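Side-chain contacts in Exo-beta-1,4-mannosidase (Rhizomucor miehei, PDB 4LYP), which hydrolyses terminal beta-linked mannose units from the non-reducing ends of beta-mannosides, and can also transfer sugar units in transglycosylation: residues H310-M315 with Y368-N373; L410-H415 with G419-Y424; D317-R322 with F372-S377; W345-P348 with T352-Y355. One frame throughout, in Å; residues are numbered along the deposited sequence.

Contact 1 of 4, residues H310-M315 with Y368-N373; sequences HANEYM and YQKAFN
The carboxamide of Asn-312, the flat group that touches across this pair of helices, has the aliphatic stem of Lys-370 over one of its faces. Lys-370 CD lies almost straight above the amide carbon, 3.8 Å from Asn-312 CG, and the two side chains cross at about a right angle. Beyond the nitrogen corner of the amide sits a water, which accepts a bond of 3.0 Å from Asn-312 ND2 and a weak one from Lys-370 NZ. Asn-312 ND2 and Lys-370 NZ themselves are 3.4 Å apart, but both are donors. A shared acceptor probably brings them together: Glu-366 OE2, one turn earlier on the second helix, forms a salt bridge with Lys-370 NZ and a hydrogen bond with Asn-312 ND2, and its negative charge probably offsets that of the ammonium. One turn deeper the contact becomes apolar. Met-315 leaves its helix with CG anti to the backbone N (chi1 168°) and then bends at both chi2 (65°) and chi3 (82°), curling round the methyl of Ala-371. Ala-371 CB is thereby touched along the whole hook, 3.9 Å from Met-315 CG and 4.0 Å from Met-315 CE. Tyr-367 extends this apolar side, touching Ala-311, Asn-312 and Met-315. Helices 308-329 and 362-380 are neighbours on the outside of the TIM barrel; the second is flanked in turn by helix 429-448, where Phe-372 stacks on Tyr-436, while Tyr-368 turns inward to Phe-338 of strand 333-338 and Phe-389 of strand 386-394.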
# COMPACT_ATOMS: atom_id res chain seq x y z
N HIS A 310 -7.58 -16.96 -17.61
CA HIS A 310 -8.41 -15.76 -17.65
C HIS A 310 -7.83 -14.68 -16.71
O HIS A 310 -7.91 -13.50 -17.06
CB HIS A 310 -9.83 -16.14 -17.21
CG HIS A 310 -10.80 -14.98 -17.20
ND1 HIS A 310 -10.97 -14.15 -18.27
CD2 HIS A 310 -11.65 -14.53 -16.23
CE1 HIS A 310 -11.97 -13.29 -18.01
NE2 HIS A 310 -12.37 -13.50 -16.79
N ALA A 311 -7.26 -15.05 -15.54
CA ALA A 311 -6.64 -14.04 -14.69
C ALA A 311 -5.41 -13.43 -15.36
O ALA A 311 -5.19 -12.20 -15.28
CB ALA A 311 -6.24 -14.67 -13.36
N ASN A 312 -4.57 -14.25 -16.03
CA ASN A 312 -3.40 -13.72 -16.72
C ASN A 312 -3.84 -12.76 -17.83
O ASN A 312 -3.23 -11.70 -18.00
CB ASN A 312 -2.53 -14.83 -17.36
CG ASN A 312 -1.80 -15.66 -16.35
OD1 ASN A 312 -1.36 -15.13 -15.32
ND2 ASN A 312 -1.57 -16.93 -16.66
N GLU A 313 -4.90 -13.10 -18.57
CA GLU A 313 -5.32 -12.19 -19.65
C GLU A 313 -5.89 -10.91 -19.07
O GLU A 313 -5.64 -9.81 -19.62
CB GLU A 313 -6.40 -12.91 -20.42
CG GLU A 313 -5.80 -14.10 -21.19
CD GLU A 313 -6.82 -15.04 -21.74
OE1 GLU A 313 -8.01 -14.77 -21.70
OE2 GLU A 313 -6.37 -16.05 -22.33
N TYR A 314 -6.61 -10.98 -17.94
CA TYR A 314 -7.14 -9.78 -17.30
C TYR A 314 -5.99 -8.87 -16.88
O TYR A 314 -6.01 -7.68 -17.15
CB TYR A 314 -8.01 -10.14 -16.11
CG TYR A 314 -8.64 -8.91 -15.51
CD1 TYR A 314 -7.96 -8.14 -14.55
CD2 TYR A 314 -9.89 -8.49 -15.93
CE1 TYR A 314 -8.47 -6.97 -14.04
CE2 TYR A 314 -10.44 -7.33 -15.39
CZ TYR A 314 -9.67 -6.56 -14.44
OH TYR A 314 -10.20 -5.40 -13.97
N MET A 315 -4.99 -9.42 -16.22
CA MET A 315 -3.80 -8.65 -15.79
C MET A 315 -3.14 -8.02 -17.00
O MET A 315 -2.76 -6.86 -16.97
CB MET A 315 -2.85 -9.55 -15.02
CG MET A 315 -1.47 -8.92 -14.80
SD MET A 315 -1.51 -7.42 -13.71
CE MET A 315 -1.52 -8.18 -12.08
N TYR A 368 2.44 -13.79 -11.02
CA TYR A 368 3.45 -12.78 -10.74
C TYR A 368 4.47 -12.73 -11.88
O TYR A 368 4.83 -11.63 -12.34
CB TYR A 368 4.24 -13.10 -9.45
CG TYR A 368 3.67 -12.61 -8.13
CD1 TYR A 368 2.35 -12.85 -7.71
CD2 TYR A 368 4.52 -11.92 -7.25
CE1 TYR A 368 1.89 -12.38 -6.48
CE2 TYR A 368 4.07 -11.46 -6.02
CZ TYR A 368 2.78 -11.69 -5.65
OH TYR A 368 2.38 -11.23 -4.40
N GLN A 369 4.96 -13.89 -12.31
CA GLN A 369 6.02 -13.89 -13.29
C GLN A 369 5.57 -13.22 -14.60
O GLN A 369 6.31 -12.44 -15.19
CB GLN A 369 6.51 -15.31 -13.56
CG GLN A 369 7.62 -15.33 -14.61
CD GLN A 369 8.17 -16.70 -14.69
OE1 GLN A 369 7.51 -17.58 -15.25
NE2 GLN A 369 9.27 -16.93 -14.04
N LYS A 370 4.35 -13.49 -15.04
CA LYS A 370 3.86 -12.90 -16.26
C LYS A 370 3.62 -11.42 -16.10
O LYS A 370 3.89 -10.61 -17.02
CB LYS A 370 2.61 -13.63 -16.74
CG LYS A 370 2.97 -15.00 -17.26
CD LYS A 370 1.77 -15.81 -17.69
CE LYS A 370 2.15 -17.10 -18.41
NZ LYS A 370 0.92 -17.92 -18.80
N ALA A 371 3.05 -10.98 -14.97
CA ALA A 371 2.82 -9.55 -14.74
C ALA A 371 4.19 -8.87 -14.76
O ALA A 371 4.34 -7.78 -15.41
CB ALA A 371 2.11 -9.33 -13.40
N PHE A 372 5.16 -9.40 -14.03
CA PHE A 372 6.49 -8.82 -13.97
C PHE A 372 7.11 -8.72 -15.33
O PHE A 372 7.71 -7.71 -15.67
CB PHE A 372 7.36 -9.70 -13.07
CG PHE A 372 7.08 -9.53 -11.56
CD1 PHE A 372 6.53 -8.37 -11.00
CD2 PHE A 372 7.45 -10.59 -10.70
CE1 PHE A 372 6.36 -8.27 -9.65
CE2 PHE A 372 7.30 -10.44 -9.33
CZ PHE A 372 6.72 -9.31 -8.79
N ASN A 373 7.06 -9.79 -16.16
CA ASN A 373 7.68 -9.71 -17.44
C ASN A 373 7.03 -8.64 -18.34
O ASN A 373 7.72 -7.94 -19.09
CB ASN A 373 7.61 -11.05 -18.14
CG ASN A 373 8.58 -12.07 -17.55
OD1 ASN A 373 9.55 -11.68 -16.85
ND2 ASN A 373 8.34 -13.31 -17.83
O HOH W 1 -2.20 -18.10 -19.31

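Contact 2 of 4, residues L410-H415 with G419-Y424; sequences LGDPPH and GWYSVY
Asp-412 folds the long loop that follows barrel strand 386-394 back on itself, its carboxylate gathering the backbone of 419-422 just before the short strand 423-424. The two oxygens divide the work. Asp-412 OD1 accepts from Tyr-421 N at 2.8 Å, on its syn side and 25° out of the carboxylate plane. Asp-412 OD2 takes the hydroxyl of Ser-422, with OG 2.7 Å away and well above that plane (53°), and adds weak bonds from Gly-419 N and Ser-422 N. Ser-422 OG is a relay, since it also accepts from Gly-411 N at 2.9 Å. Several donors thus converge on one buried carboxylate, which would probably keep it ionised and fixes its rotation. This loop lies at the end of the TIM barrel where the active site is expected in this family: Glu-416, in the short link between the two segments, lines a guanidine pocket together with Trp-153, Glu-238, Trp-293 and Asn-296. Tyr-421 OH is hydrogen-bonded to Asn-296, and Trp-420 NE1 to Glu-295. The two rings also overlap face on face, Tyr-421 CE2 lying over the centre of the indole and 3.4 Å above its plane. On the far side of the carboxylate Leu-410 adds apolar packing. Its CG stands between the backbone N and the carbonyl carbon (chi1 35°), which sends CD2 to the edge of the Tyr-424 ring, 4.2 Å from Tyr-424 CE1, while Leu-410 CB rests 3.7 Å from Ser-422 OG.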
# COMPACT_ATOMS: atom_id res chain seq x y z
N LEU A 410 1.52 -10.22 9.55
CA LEU A 410 2.02 -10.76 8.26
C LEU A 410 1.44 -9.81 7.21
O LEU A 410 1.03 -8.69 7.53
CB LEU A 410 1.73 -12.26 8.07
CG LEU A 410 0.44 -12.80 8.61
CD1 LEU A 410 -0.82 -12.18 7.96
CD2 LEU A 410 0.45 -14.30 8.47
N GLY A 411 1.42 -10.22 5.93
CA GLY A 411 1.05 -9.27 4.87
C GLY A 411 -0.47 -9.05 4.71
O GLY A 411 -0.84 -8.17 3.91
N ASP A 412 -1.29 -9.84 5.39
CA ASP A 412 -2.74 -9.75 5.29
C ASP A 412 -3.29 -8.96 6.46
O ASP A 412 -3.10 -9.38 7.62
CB ASP A 412 -3.35 -11.16 5.25
CG ASP A 412 -2.67 -11.95 4.14
OD1 ASP A 412 -2.94 -11.68 2.97
OD2 ASP A 412 -1.84 -12.85 4.47
N PRO A 413 -3.98 -7.85 6.25
CA PRO A 413 -4.54 -7.10 7.40
C PRO A 413 -5.67 -7.89 8.07
O PRO A 413 -6.19 -8.85 7.52
CB PRO A 413 -5.03 -5.77 6.75
CG PRO A 413 -4.36 -5.68 5.40
CD PRO A 413 -4.21 -7.13 4.97
N PRO A 414 -6.05 -7.42 9.27
CA PRO A 414 -6.90 -8.27 10.14
C PRO A 414 -8.39 -8.24 9.76
O PRO A 414 -9.19 -8.80 10.50
CB PRO A 414 -6.67 -7.72 11.51
CG PRO A 414 -6.24 -6.28 11.30
CD PRO A 414 -5.39 -6.32 10.03
N HIS A 415 -8.75 -7.62 8.65
CA HIS A 415 -10.09 -7.75 8.10
C HIS A 415 -10.17 -8.93 7.09
O HIS A 415 -11.27 -9.18 6.56
CB HIS A 415 -10.57 -6.47 7.44
CG HIS A 415 -9.86 -6.19 6.15
ND1 HIS A 415 -8.49 -6.36 6.01
CD2 HIS A 415 -10.36 -5.78 4.93
CE1 HIS A 415 -8.17 -6.07 4.75
NE2 HIS A 415 -9.28 -5.71 4.09
N GLY A 419 -2.84 -15.07 5.93
CA GLY A 419 -2.20 -15.91 4.95
C GLY A 419 -2.84 -15.94 3.59
O GLY A 419 -2.38 -16.70 2.72
N TRP A 420 -3.86 -15.12 3.32
CA TRP A 420 -4.47 -15.10 2.00
C TRP A 420 -3.44 -14.78 0.89
O TRP A 420 -3.30 -15.58 -0.06
CB TRP A 420 -5.63 -14.11 1.99
CG TRP A 420 -6.50 -14.09 0.78
CD1 TRP A 420 -6.56 -15.02 -0.27
CD2 TRP A 420 -7.48 -13.09 0.47
NE1 TRP A 420 -7.52 -14.65 -1.17
CE2 TRP A 420 -8.10 -13.48 -0.75
CE3 TRP A 420 -7.90 -11.90 1.08
CZ2 TRP A 420 -9.14 -12.73 -1.34
CZ3 TRP A 420 -8.91 -11.15 0.47
CH2 TRP A 420 -9.51 -11.55 -0.70
N TYR A 421 -2.77 -13.65 1.02
CA TYR A 421 -1.95 -13.13 -0.08
C TYR A 421 -0.47 -13.02 0.34
O TYR A 421 0.38 -12.77 -0.54
CB TYR A 421 -2.47 -11.73 -0.48
CG TYR A 421 -3.80 -11.76 -1.22
CD1 TYR A 421 -3.99 -12.67 -2.24
CD2 TYR A 421 -4.79 -10.85 -0.94
CE1 TYR A 421 -5.17 -12.63 -3.02
CE2 TYR A 421 -5.93 -10.77 -1.71
CZ TYR A 421 -6.09 -11.65 -2.76
OH TYR A 421 -7.20 -11.61 -3.63
N SER A 422 -0.13 -13.20 1.63
CA SER A 422 1.28 -13.01 2.08
C SER A 422 2.22 -13.79 1.24
O SER A 422 2.04 -14.97 0.93
CB SER A 422 1.40 -13.50 3.50
OG SER A 422 0.84 -12.59 4.45
N VAL A 423 3.36 -13.14 0.98
CA VAL A 423 4.56 -13.82 0.46
C VAL A 423 5.47 -14.04 1.64
O VAL A 423 5.99 -13.10 2.24
CB VAL A 423 5.29 -12.92 -0.58
CG1 VAL A 423 6.60 -13.60 -1.03
CG2 VAL A 423 4.43 -12.67 -1.82
N TYR A 424 5.71 -15.33 1.99
CA TYR A 424 6.59 -15.64 3.12
C TYR A 424 8.04 -15.65 2.68
O TYR A 424 8.36 -15.83 1.49
CB TYR A 424 6.20 -16.97 3.74
CG TYR A 424 4.78 -16.98 4.23
CD1 TYR A 424 4.35 -16.08 5.22
CD2 TYR A 424 3.86 -17.88 3.73
CE1 TYR A 424 3.05 -16.10 5.72
CE2 TYR A 424 2.56 -17.92 4.20
CZ TYR A 424 2.16 -17.04 5.24
OH TYR A 424 0.88 -17.10 5.78

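Contact 3 of 4, residues D317-R322 with F372-S377; sequences DFLESR and FNQIVS
Leu-319 is the residue of 317-322 that meets both Gln-374 and Ile-375. Before it, the Asp-317 carbonyl accepts from Ser-321 N and Ser-321 OG on opposite faces of its plane. Phe-318 turns inward to Cys-290 and Cys-292 of strand 288-292. Leu-319 then projects at the second helix, and it and Gln-374 point in opposite senses as they pass. The extended Gln-374 chain, its CG anti to the backbone N (chi1 -173°), lays the amide alongside the leucine: OE1 is 3.3 Å from Leu-319 CD1, and NE2 is 3.7 Å from Leu-319 CB. That amide is held by a bond from Gln-374 NE2 to His-316 O, so the glutamine grips the backbone of the facing helix. Helices 308-329 and 362-380 are successive outer helices of the TIM barrel; the axes of segments 317-322 and 372-377 approach to 10.7 Å at 24°, nearly parallel. Leu-319 CD1 also packs on Ile-375 CG1 at 4.0 Å, the isoleucine lying roughly perpendicular to the leucine, and both residues touch Met-335 of strand 333-338. Further along, Ser-321 OG accepts from Arg-322 NH1 at 2.9 Å, practically within the guanidinium plane. Arg-322 runs back across Phe-318, its CD over the ring centre, and its NE is hydrogen-bonded to Ser-269 O.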
# COMPACT_ATOMS: atom_id res chain seq x y z
N ASP A 317 -4.42 -7.13 -19.89
CA ASP A 317 -5.20 -6.02 -20.45
C ASP A 317 -5.27 -4.86 -19.45
O ASP A 317 -5.37 -3.72 -19.90
CB ASP A 317 -6.63 -6.52 -20.82
CG ASP A 317 -6.64 -7.55 -21.96
OD1 ASP A 317 -5.60 -7.77 -22.56
OD2 ASP A 317 -7.71 -8.13 -22.13
N PHE A 318 -5.24 -5.12 -18.15
CA PHE A 318 -5.28 -4.10 -17.11
C PHE A 318 -4.00 -3.25 -17.19
O PHE A 318 -4.04 -2.04 -17.19
CB PHE A 318 -5.38 -4.82 -15.78
CG PHE A 318 -5.59 -3.89 -14.60
CD1 PHE A 318 -6.86 -3.48 -14.25
CD2 PHE A 318 -4.51 -3.49 -13.83
CE1 PHE A 318 -7.08 -2.66 -13.13
CE2 PHE A 318 -4.74 -2.68 -12.73
CZ PHE A 318 -5.99 -2.26 -12.38
N LEU A 319 -2.83 -3.90 -17.33
CA LEU A 319 -1.59 -3.15 -17.43
C LEU A 319 -1.58 -2.29 -18.69
O LEU A 319 -1.17 -1.12 -18.64
CB LEU A 319 -0.38 -4.12 -17.42
CG LEU A 319 -0.11 -4.74 -16.07
CD1 LEU A 319 0.98 -5.83 -16.25
CD2 LEU A 319 0.41 -3.74 -15.08
N GLU A 320 -2.02 -2.87 -19.84
CA GLU A 320 -2.03 -2.14 -21.10
C GLU A 320 -2.91 -0.90 -21.00
O GLU A 320 -2.56 0.22 -21.39
CB GLU A 320 -2.63 -3.10 -22.16
CG GLU A 320 -3.82 -2.61 -22.96
CD GLU A 320 -4.93 -3.69 -23.26
OE1 GLU A 320 -4.63 -4.73 -24.05
OE2 GLU A 320 -6.11 -3.42 -22.72
N SER A 321 -4.15 -1.10 -20.53
CA SER A 321 -5.15 -0.02 -20.53
C SER A 321 -4.75 1.06 -19.54
O SER A 321 -4.82 2.27 -19.82
CB SER A 321 -6.54 -0.55 -20.32
OG SER A 321 -6.63 -1.23 -19.06
N ARG A 322 -4.27 0.68 -18.33
CA ARG A 322 -3.94 1.67 -17.31
C ARG A 322 -2.67 2.45 -17.73
O ARG A 322 -2.56 3.66 -17.48
CB ARG A 322 -3.79 1.04 -15.91
CG ARG A 322 -5.14 0.92 -15.19
CD ARG A 322 -6.21 0.18 -15.98
NE ARG A 322 -7.41 -0.00 -15.20
CZ ARG A 322 -8.52 -0.57 -15.67
NH1 ARG A 322 -8.52 -1.00 -16.92
NH2 ARG A 322 -9.59 -0.69 -14.88
N PHE A 372 5.16 -9.40 -14.03
CA PHE A 372 6.49 -8.82 -13.97
C PHE A 372 7.11 -8.72 -15.33
O PHE A 372 7.71 -7.71 -15.67
CB PHE A 372 7.36 -9.70 -13.07
CG PHE A 372 7.08 -9.53 -11.56
CD1 PHE A 372 6.53 -8.37 -11.00
CD2 PHE A 372 7.45 -10.59 -10.70
CE1 PHE A 372 6.36 -8.27 -9.65
CE2 PHE A 372 7.30 -10.44 -9.33
CZ PHE A 372 6.72 -9.31 -8.79
N ASN A 373 7.06 -9.79 -16.16
CA ASN A 373 7.68 -9.71 -17.44
C ASN A 373 7.03 -8.64 -18.34
O ASN A 373 7.72 -7.94 -19.09
CB ASN A 373 7.61 -11.05 -18.14
CG ASN A 373 8.58 -12.07 -17.55
OD1 ASN A 373 9.55 -11.68 -16.85
ND2 ASN A 373 8.34 -13.31 -17.83
N GLN A 374 5.72 -8.45 -18.21
CA GLN A 374 5.05 -7.40 -18.95
C GLN A 374 5.52 -6.03 -18.45
O GLN A 374 5.71 -5.09 -19.26
CB GLN A 374 3.53 -7.58 -18.87
CG GLN A 374 2.83 -6.59 -19.77
CD GLN A 374 1.32 -6.80 -19.73
OE1 GLN A 374 0.82 -7.69 -19.03
NE2 GLN A 374 0.55 -5.99 -20.46
N ILE A 375 5.59 -5.86 -17.12
CA ILE A 375 6.04 -4.60 -16.58
C ILE A 375 7.47 -4.27 -17.04
O ILE A 375 7.77 -3.12 -17.40
CB ILE A 375 5.93 -4.56 -15.06
CG1 ILE A 375 4.46 -4.58 -14.63
CG2 ILE A 375 6.63 -3.30 -14.50
CD1 ILE A 375 4.27 -4.93 -13.17
N VAL A 376 8.35 -5.26 -17.08
CA VAL A 376 9.71 -5.00 -17.53
C VAL A 376 9.65 -4.49 -18.99
O VAL A 376 10.40 -3.54 -19.32
CB VAL A 376 10.59 -6.32 -17.41
CG1 VAL A 376 11.90 -6.15 -18.14
CG2 VAL A 376 10.84 -6.56 -15.90
N SER A 377 8.85 -5.11 -19.83
CA SER A 377 8.78 -4.71 -21.22
C SER A 377 8.18 -3.30 -21.33
O SER A 377 8.71 -2.39 -22.04
CB SER A 377 7.92 -5.75 -21.99
OG SER A 377 7.89 -5.36 -23.33

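Contact 4 of 4, residues W345-P348 with T352-Y355; sequences WRNP and TYKY
Asn-347 sets its CB over one face of the Tyr-353 ring, 3.6 Å from the centroid and only 12° off the ring normal, a CH-pi contact. With CG anti to the backbone N (chi1 -175°), the amide continues across the same ring, tilted 64° to it, and brings Asn-347 ND2 to 3.7 Å from Tyr-353 CD2. The phenol end belongs to Arg-346: Tyr-353 OH lies 3.3 Å from Arg-346 CB and 3.4 Å from Arg-346 CD, so the hydroxyl nestles against the aliphatic stem. The charged end leads elsewhere. Arg-346 NE forms a salt bridge with Asp-343, and the guanidinium is laid with one face over CH2 of the neighbouring Trp-345, whose ring also stacks with His-363. On the other segment, Asp-350 OD1 accepts from both Tyr-353 N and Thr-352 OG1 and helps to fix the turn carrying the tyrosine. Both segments lie in the irregular surface loop between strand 333-338 and helix 362-380, one of the beta-to-alpha connections that rim the catalytic end of a TIM barrel.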
# COMPACT_ATOMS: atom_id res chain seq x y z
N TRP A 345 -7.10 -24.72 -5.27
CA TRP A 345 -7.62 -25.69 -6.21
C TRP A 345 -7.07 -27.08 -6.03
O TRP A 345 -7.66 -28.04 -6.56
CB TRP A 345 -7.40 -25.17 -7.66
CG TRP A 345 -5.92 -24.94 -7.95
CD1 TRP A 345 -5.22 -23.77 -7.79
CD2 TRP A 345 -4.96 -25.93 -8.39
NE1 TRP A 345 -3.90 -23.94 -8.11
CE2 TRP A 345 -3.69 -25.26 -8.47
CE3 TRP A 345 -5.04 -27.31 -8.75
CZ2 TRP A 345 -2.49 -25.88 -8.87
CZ3 TRP A 345 -3.84 -27.94 -9.18
CH2 TRP A 345 -2.59 -27.24 -9.22
N ARG A 346 -5.94 -27.26 -5.36
CA ARG A 346 -5.43 -28.59 -5.11
C ARG A 346 -6.29 -29.38 -4.10
O ARG A 346 -6.21 -30.61 -4.05
CB ARG A 346 -4.00 -28.49 -4.61
CG ARG A 346 -3.00 -27.95 -5.59
CD ARG A 346 -1.64 -27.74 -5.02
NE ARG A 346 -0.67 -27.25 -6.00
CZ ARG A 346 -0.10 -27.99 -6.93
NH1 ARG A 346 0.73 -27.42 -7.76
NH2 ARG A 346 -0.34 -29.33 -6.98
N ASN A 347 -7.08 -28.66 -3.29
CA ASN A 347 -7.89 -29.29 -2.25
C ASN A 347 -9.07 -28.33 -2.06
O ASN A 347 -9.19 -27.68 -1.06
CB ASN A 347 -7.07 -29.52 -0.99
CG ASN A 347 -7.81 -30.28 0.08
OD1 ASN A 347 -8.93 -30.77 -0.11
ND2 ASN A 347 -7.20 -30.32 1.24
N PRO A 348 -9.97 -28.23 -3.05
CA PRO A 348 -10.93 -27.14 -3.08
C PRO A 348 -12.01 -27.22 -1.99
O PRO A 348 -12.55 -26.14 -1.71
CB PRO A 348 -11.54 -27.19 -4.48
CG PRO A 348 -11.32 -28.63 -4.94
CD PRO A 348 -10.02 -29.04 -4.28
N THR A 352 -9.59 -24.28 4.89
CA THR A 352 -8.40 -23.98 5.63
C THR A 352 -7.13 -24.21 4.77
O THR A 352 -6.14 -23.50 4.97
CB THR A 352 -8.26 -24.76 6.94
OG1 THR A 352 -8.06 -26.12 6.69
CG2 THR A 352 -9.50 -24.54 7.79
N TYR A 353 -7.13 -25.18 3.86
CA TYR A 353 -5.98 -25.50 3.06
C TYR A 353 -5.51 -24.31 2.26
O TYR A 353 -4.29 -24.12 2.06
CB TYR A 353 -6.34 -26.70 2.17
CG TYR A 353 -5.31 -27.08 1.15
CD1 TYR A 353 -5.31 -26.46 -0.11
CD2 TYR A 353 -4.32 -28.05 1.42
CE1 TYR A 353 -4.42 -26.80 -1.07
CE2 TYR A 353 -3.37 -28.36 0.45
CZ TYR A 353 -3.43 -27.73 -0.77
OH TYR A 353 -2.50 -28.01 -1.74
N LYS A 354 -6.41 -23.43 1.82
CA LYS A 354 -6.10 -22.26 1.03
C LYS A 354 -5.12 -21.37 1.71
O LYS A 354 -4.35 -20.65 1.07
CB LYS A 354 -7.43 -21.49 0.75
CG LYS A 354 -7.26 -20.15 0.06
CD LYS A 354 -8.63 -19.61 -0.31
CE LYS A 354 -8.55 -18.22 -0.95
NZ LYS A 354 -9.94 -17.77 -1.23
N TYR A 355 -5.12 -21.33 3.07
CA TYR A 355 -4.35 -20.37 3.83
C TYR A 355 -3.12 -20.99 4.52
O TYR A 355 -2.43 -20.28 5.19
CB TYR A 355 -5.26 -19.67 4.88
CG TYR A 355 -6.45 -19.03 4.21
CD1 TYR A 355 -6.29 -17.88 3.42
CD2 TYR A 355 -7.69 -19.55 4.32
CE1 TYR A 355 -7.38 -17.33 2.75
CE2 TYR A 355 -8.80 -19.01 3.66
CZ TYR A 355 -8.64 -17.90 2.85
OH TYR A 355 -9.67 -17.29 2.18

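Overall arrangement
From the N terminus, helix 308-329 supplies the first halves of contacts 1 and 3. The chain then passes through strand 333-338 and enters the loop where contact 4 closes its small turn, nested inside the larger loops that contacts 1 and 3 close on helix 362-380. Those two lie one after the other along the same helix pair, centres about 8 Å apart, sharing Phe-372 and Asn-373. Contact 2 follows in series beyond strand 386-394, closing a short loop over the barrel mouth. Contact 2 touches contact 4 through Trp-420 and Tyr-355, and contact 1 through Val-423 and Tyr-368, joining rim loops to outer helices.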